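Local coordinates for galactofuranose-binding protein YtfQ (Escherichia coli, PDB 2VK2), which binds alpha- and beta-galactofuranose in the periplasm as the solute-binding component of an ABC transporter that imports this sugar, at residues Val105-Trp119 with Asn242-Ala255. Residues are numbered along the deposited sequence; the frame is centred on the assembly and turned at random.
With GZL (beta-D-galactofuranose), chain B.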
loop_
_atom_site.group_PDB
_atom_site.type_symbol
_atom_site.label_atom_id
_atom_site.label_comp_id
_atom_site.label_asym_id
_atom_site.label_seq_id
_atom_site.Cartn_x
_atom_site.Cartn_y
_atom_site.Cartn_z
ATOM N N VAL A 105 -2.403 -9.221 -8.208
ATOM C CA VAL A 105 -0.973 -8.993 -8.021
ATOM C C VAL A 105 -0.814 -8.112 -6.794
ATOM O O VAL A 105 -1.336 -7.001 -6.756
ATOM C CB VAL A 105 -0.336 -8.300 -9.236
ATOM C CG1 VAL A 105 1.172 -8.158 -9.030
ATOM C CG2 VAL A 105 -0.635 -9.076 -10.511
ATOM N N THR A 106 -0.116 -8.608 -5.781
ATOM C CA THR A 106 -0.098 -7.931 -4.495
ATOM C C THR A 106 1.005 -8.487 -3.614
ATOM O O THR A 106 1.476 -9.598 -3.828
ATOM C CB THR A 106 -1.471 -8.102 -3.782
ATOM O OG1 THR A 106 -1.473 -7.406 -2.529
ATOM C CG2 THR A 106 -1.784 -9.577 -3.547
ATOM N N ALA A 107 1.428 -7.698 -2.634
ATOM C CA ALA A 107 2.233 -8.227 -1.547
ATOM C C ALA A 107 1.342 -9.040 -0.610
ATOM O O ALA A 107 0.108 -8.969 -0.675
ATOM C CB ALA A 107 2.904 -7.100 -0.784
ATOM N N ASP A 108 1.981 -9.831 0.242
ATOM C CA ASP A 108 1.321 -10.419 1.398
ATOM C C ASP A 108 1.298 -9.311 2.445
ATOM O O ASP A 108 2.301 -9.041 3.103
ATOM C CB ASP A 108 2.098 -11.645 1.878
ATOM C CG ASP A 108 1.498 -12.290 3.115
ATOM O OD1 ASP A 108 0.648 -11.665 3.788
ATOM O OD2 ASP A 108 1.899 -13.433 3.421
ATOM N N ASN A 109 0.155 -8.648 2.574
ATOM C CA ASN A 109 0.058 -7.449 3.400
ATOM C C ASN A 109 -0.026 -7.774 4.887
ATOM O O ASN A 109 0.337 -6.950 5.726
ATOM C CB ASN A 109 -1.120 -6.593 2.942
ATOM C CG ASN A 109 -1.050 -6.265 1.466
ATOM O OD1 ASN A 109 -0.125 -5.592 1.007
ATOM N ND2 ASN A 109 -2.019 -6.751 0.711
ATOM N N ILE A 110 -0.486 -8.981 5.210
ATOM C CA ILE A 110 -0.416 -9.473 6.578
ATOM C C ILE A 110 1.055 -9.608 6.972
ATOM O O ILE A 110 1.465 -9.152 8.042
ATOM C CB ILE A 110 -1.153 -10.823 6.753
ATOM C CG1 ILE A 110 -2.640 -10.672 6.400
ATOM C CG2 ILE A 110 -0.995 -11.323 8.179
ATOM C CD1 ILE A 110 -3.451 -11.939 6.541
ATOM N N LEU A 111 1.850 -10.213 6.092
ATOM C CA LEU A 111 3.293 -10.330 6.309
ATOM C C LEU A 111 3.965 -8.973 6.507
ATOM O O LEU A 111 4.816 -8.830 7.377
ATOM C CB LEU A 111 3.966 -11.069 5.148
ATOM C CG LEU A 111 5.498 -11.128 5.179
ATOM C CD1 LEU A 111 5.988 -11.915 6.391
ATOM C CD2 LEU A 111 6.020 -11.731 3.885
ATOM N N GLU A 112 3.599 -7.981 5.704
ATOM C CA GLU A 112 4.177 -6.643 5.846
ATOM C C GLU A 112 3.982 -6.119 7.267
ATOM O O GLU A 112 4.918 -5.599 7.876
ATOM C CB GLU A 112 3.549 -5.673 4.852
ATOM C CG GLU A 112 3.918 -5.918 3.398
ATOM C CD GLU A 112 3.139 -5.030 2.459
ATOM O OE1 GLU A 112 1.968 -4.738 2.770
ATOM O OE2 GLU A 112 3.688 -4.614 1.418
ATOM N N GLY A 113 2.767 -6.250 7.793
ATOM C CA GLY A 113 2.474 -5.831 9.162
ATOM C C GLY A 113 3.243 -6.636 10.192
ATOM O O GLY A 113 3.738 -6.090 11.180
ATOM N N LYS A 114 3.352 -7.938 9.952
ATOM C CA LYS A 114 4.109 -8.835 10.820
ATOM C C LYS A 114 5.588 -8.468 10.878
ATOM O O LYS A 114 6.201 -8.527 11.940
ATOM C CB LYS A 114 3.960 -10.274 10.330
ATOM C CG LYS A 114 4.678 -11.318 11.157
ATOM C CD LYS A 114 4.474 -12.693 10.552
ATOM C CE LYS A 114 5.068 -13.786 11.412
ATOM N NZ LYS A 114 6.540 -13.649 11.549
ATOM N N LEU A 115 6.163 -8.108 9.735
ATOM C CA LEU A 115 7.576 -7.730 9.694
ATOM C C LEU A 115 7.859 -6.526 10.592
ATOM O O LEU A 115 8.860 -6.504 11.309
ATOM C CB LEU A 115 8.020 -7.441 8.259
ATOM C CG LEU A 115 8.131 -8.664 7.343
ATOM C CD1 LEU A 115 8.358 -8.227 5.905
ATOM C CD2 LEU A 115 9.241 -9.603 7.806
ATOM N N ILE A 116 6.974 -5.531 10.562
ATOM C CA ILE A 116 7.124 -4.357 11.426
ATOM C C ILE A 116 6.890 -4.720 12.896
ATOM O O ILE A 116 7.635 -4.275 13.773
ATOM C CB ILE A 116 6.172 -3.211 11.006
ATOM C CG1 ILE A 116 6.547 -2.668 9.619
ATOM C CG2 ILE A 116 6.186 -2.085 12.040
ATOM C CD1 ILE A 116 7.927 -2.009 9.551
ATOM N N GLY A 117 5.867 -5.529 13.162
ATOM C CA GLY A 117 5.574 -5.971 14.523
ATOM C C GLY A 117 6.703 -6.773 15.144
ATOM O O GLY A 117 7.091 -6.527 16.289
ATOM N N ASP A 118 7.239 -7.728 14.386
ATOM C CA ASP A 118 8.368 -8.545 14.842
ATOM C C ASP A 118 9.581 -7.662 15.140
ATOM O O ASP A 118 10.267 -7.847 16.150
ATOM C CB ASP A 118 8.762 -9.590 13.788
ATOM C CG ASP A 118 7.749 -10.716 13.647
ATOM O OD1 ASP A 118 6.841 -10.844 14.496
ATOM O OD2 ASP A 118 7.878 -11.487 12.673
ATOM N N TRP A 119 9.838 -6.702 14.257
ATOM C CA TRP A 119 10.930 -5.758 14.458
ATOM C C TRP A 119 10.745 -4.996 15.771
ATOM O O TRP A 119 11.687 -4.867 16.557
ATOM C CB TRP A 119 11.047 -4.779 13.282
ATOM C CG TRP A 119 11.913 -3.618 13.632
ATOM C CD1 TRP A 119 13.274 -3.580 13.616
ATOM C CD2 TRP A 119 11.478 -2.342 14.109
ATOM N NE1 TRP A 119 13.715 -2.352 14.042
ATOM C CE2 TRP A 119 12.633 -1.571 14.349
ATOM C CE3 TRP A 119 10.224 -1.771 14.349
ATOM C CZ2 TRP A 119 12.569 -0.260 14.818
ATOM C CZ3 TRP A 119 10.162 -0.469 14.812
ATOM C CH2 TRP A 119 11.329 0.272 15.041
ATOM N N ASN A 242 12.750 4.631 11.627
ATOM C CA ASN A 242 13.430 3.411 12.087
ATOM C C ASN A 242 13.296 2.174 11.217
ATOM O O ASN A 242 14.255 1.424 11.077
ATOM C CB ASN A 242 12.991 3.059 13.508
ATOM C CG ASN A 242 13.276 4.166 14.477
ATOM O OD1 ASN A 242 14.388 4.290 14.999
ATOM N ND2 ASN A 242 12.288 4.997 14.708
ATOM N N ALA A 243 12.112 1.930 10.665
ATOM C CA ALA A 243 11.858 0.671 9.966
ATOM C C ALA A 243 10.823 0.844 8.864
ATOM O O ALA A 243 9.800 1.494 9.066
ATOM C CB ALA A 243 11.394 -0.388 10.964
ATOM N N SER A 244 11.100 0.267 7.699
ATOM C CA SER A 244 10.128 0.255 6.608
ATOM C C SER A 244 10.218 -1.024 5.793
ATOM O O SER A 244 11.306 -1.527 5.527
ATOM C CB SER A 244 10.324 1.460 5.688
ATOM O OG SER A 244 9.378 1.445 4.623
ATOM N N VAL A 245 9.063 -1.524 5.368
ATOM C CA VAL A 245 8.991 -2.702 4.516
ATOM C C VAL A 245 8.814 -2.263 3.067
ATOM O O VAL A 245 7.890 -1.517 2.747
ATOM C CB VAL A 245 7.819 -3.613 4.930
ATOM C CG1 VAL A 245 7.693 -4.786 3.972
ATOM C CG2 VAL A 245 8.017 -4.111 6.355
ATOM N N GLU A 246 9.697 -2.735 2.194
ATOM C CA GLU A 246 9.629 -2.401 0.777
ATOM C C GLU A 246 8.438 -3.066 0.094
ATOM O O GLU A 246 8.176 -4.249 0.307
ATOM C CB GLU A 246 10.910 -2.839 0.072
ATOM C CG GLU A 246 10.964 -2.476 -1.399
ATOM C CD GLU A 246 12.093 -3.174 -2.126
ATOM O OE1 GLU A 246 13.133 -2.529 -2.359
ATOM O OE2 GLU A 246 11.942 -4.368 -2.464
ATOM N N LEU A 247 7.751 -2.293 -0.743
ATOM C CA LEU A 247 6.685 -2.783 -1.608
ATOM C C LEU A 247 7.028 -2.377 -3.033
ATOM O O LEU A 247 7.173 -1.190 -3.317
ATOM C CB LEU A 247 5.354 -2.153 -1.206
ATOM C CG LEU A 247 4.146 -2.465 -2.097
ATOM C CD1 LEU A 247 3.763 -3.932 -1.986
ATOM C CD2 LEU A 247 2.985 -1.571 -1.724
ATOM N N THR A 248 7.157 -3.343 -3.937
ATOM C CA THR A 248 7.490 -3.002 -5.318
ATOM C C THR A 248 6.392 -2.142 -5.943
ATOM O O THR A 248 5.213 -2.457 -5.812
ATOM C CB THR A 248 7.738 -4.238 -6.206
ATOM O OG1 THR A 248 8.100 -3.801 -7.520
ATOM C CG2 THR A 248 6.503 -5.127 -6.291
ATOM N N PRO A 249 6.768 -1.025 -6.593
ATOM C CA PRO A 249 5.780 -0.312 -7.397
ATOM C C PRO A 249 5.367 -1.062 -8.664
ATOM O O PRO A 249 4.367 -0.699 -9.276
ATOM C CB PRO A 249 6.498 0.998 -7.766
ATOM C CG PRO A 249 7.659 1.086 -6.846
ATOM C CD PRO A 249 8.059 -0.319 -6.574
ATOM N N ASN A 250 6.119 -2.091 -9.052
ATOM C CA ASN A 250 5.833 -2.818 -10.285
ATOM C C ASN A 250 4.778 -3.905 -10.092
ATOM O O ASN A 250 5.062 -5.106 -10.139
ATOM C CB ASN A 250 7.113 -3.403 -10.883
ATOM C CG ASN A 250 6.922 -3.871 -12.313
ATOM O OD1 ASN A 250 5.836 -3.739 -12.884
ATOM N ND2 ASN A 250 7.975 -4.422 -12.902
ATOM N N MET A 251 3.550 -3.453 -9.885
ATOM C CA MET A 251 2.393 -4.332 -9.826
ATOM C C MET A 251 1.854 -4.603 -11.225
ATOM O O MET A 251 1.315 -5.676 -11.484
ATOM C CB MET A 251 1.309 -3.698 -8.957
ATOM C CG MET A 251 1.729 -3.529 -7.511
ATOM S SD MET A 251 1.781 -5.103 -6.646
ATOM C CE MET A 251 2.529 -4.615 -5.091
ATOM N N ALA A 252 2.015 -3.637 -12.126
ATOM C CA ALA A 252 1.493 -3.765 -13.488
ATOM C C ALA A 252 2.263 -4.789 -14.322
ATOM O O ALA A 252 1.667 -5.493 -15.141
ATOM C CB ALA A 252 1.483 -2.411 -14.183
ATOM N N GLY A 253 3.576 -4.875 -14.118
ATOM C CA GLY A 253 4.415 -5.808 -14.871
ATOM C C GLY A 253 3.911 -7.241 -14.852
ATOM O O GLY A 253 3.645 -7.822 -15.907
ATOM N N PRO A 254 3.795 -7.839 -13.654
ATOM C CA PRO A 254 3.236 -9.190 -13.556
ATOM C C PRO A 254 1.818 -9.333 -14.131
ATOM O O PRO A 254 1.475 -10.396 -14.648
ATOM C CB PRO A 254 3.255 -9.469 -12.048
ATOM C CG PRO A 254 4.318 -8.578 -11.514
ATOM C CD PRO A 254 4.235 -7.335 -12.341
ATOM N N ALA A 255 1.006 -8.281 -14.054
ATOM C CA ALA A 255 -0.328 -8.310 -14.657
ATOM C C ALA A 255 -0.236 -8.345 -16.181
ATOM O O ALA A 255 -0.939 -9.125 -16.829
ATOM C CB ALA A 255 -1.153 -7.124 -14.195
HETATM C C6 GZL B . -0.388 -1.076 -1.418
HETATM C C5 GZL B . -1.397 -0.186 -1.348
HETATM C C4 GZL B . -1.312 1.136 -0.607
HETATM C C3 GZL B . 0.010 1.712 -0.181
HETATM C C2 GZL B . 0.066 3.001 -0.486
HETATM O O6 GZL B . -0.524 -2.236 -2.067
HETATM O O5 GZL B . -2.583 -0.503 -1.881
HETATM O O4 GZL B . -1.882 2.186 -1.401
HETATM O O3 GZL B . 0.924 1.014 0.484
HETATM C C1 GZL B . -1.140 3.402 -1.257
HETATM O O2 GZL B . 1.033 3.880 -0.213
HETATM O O1 GZL B . -1.918 4.369 -0.558
HETATM O O HOH W 1 5.836 -5.662 0.324
#
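Trp119 and Ala243 meet in a CH-pi contact: Ala243 CB stands 3.7 Å from the centroid of the six-membered ring, only 10° off its normal, and Asn242 CB lies obliquely to the same ring, touching CZ2 and CH2. The indole reaches the strand because its CG lies anti to the backbone N (chi1 166°). Were Trp119 replaced by an alanine, Ala243 CB would probably lose its aromatic platform and a gap would be likely to open between helix and strand. Further along, Val245 is wedged against helix 109-119, which runs nearly antiparallel to the strand at 156°. The CG2 branch of Val245 touches Ile116 CD1 and Leu115 CB, each at 3.8 Å, while CG1 turns to Glu112 CG and Leu115 CD1.

In the first turn of the helix the contact turns polar at the carboxylate of Glu112. One water donates to both Glu112 OE2 (2.6 Å) and Glu246 O, bridging helix to strand, and OE1 forms a salt bridge with the sugar-binding Arg146. Beside it Leu247 divides its branches: CD1 packs tightly on Ala107 CB at 3.5 Å, whereas CD2 lies 3.4 Å from C6 of the bound galactofuranose. Past Leu247, Met251, bent at chi2, brings SD to 3.9 Å from Val105 CG1, which also meets Pro254 CB.

Two connections between the lobes of this periplasmic binding protein thus run side by side, each leading from one sheet domain to the other. With no direct hydrogen bond between the segments, their contact is chiefly apolar, and the water-bridged Glu112 probably steadies the charge of Arg146 beside the sugar.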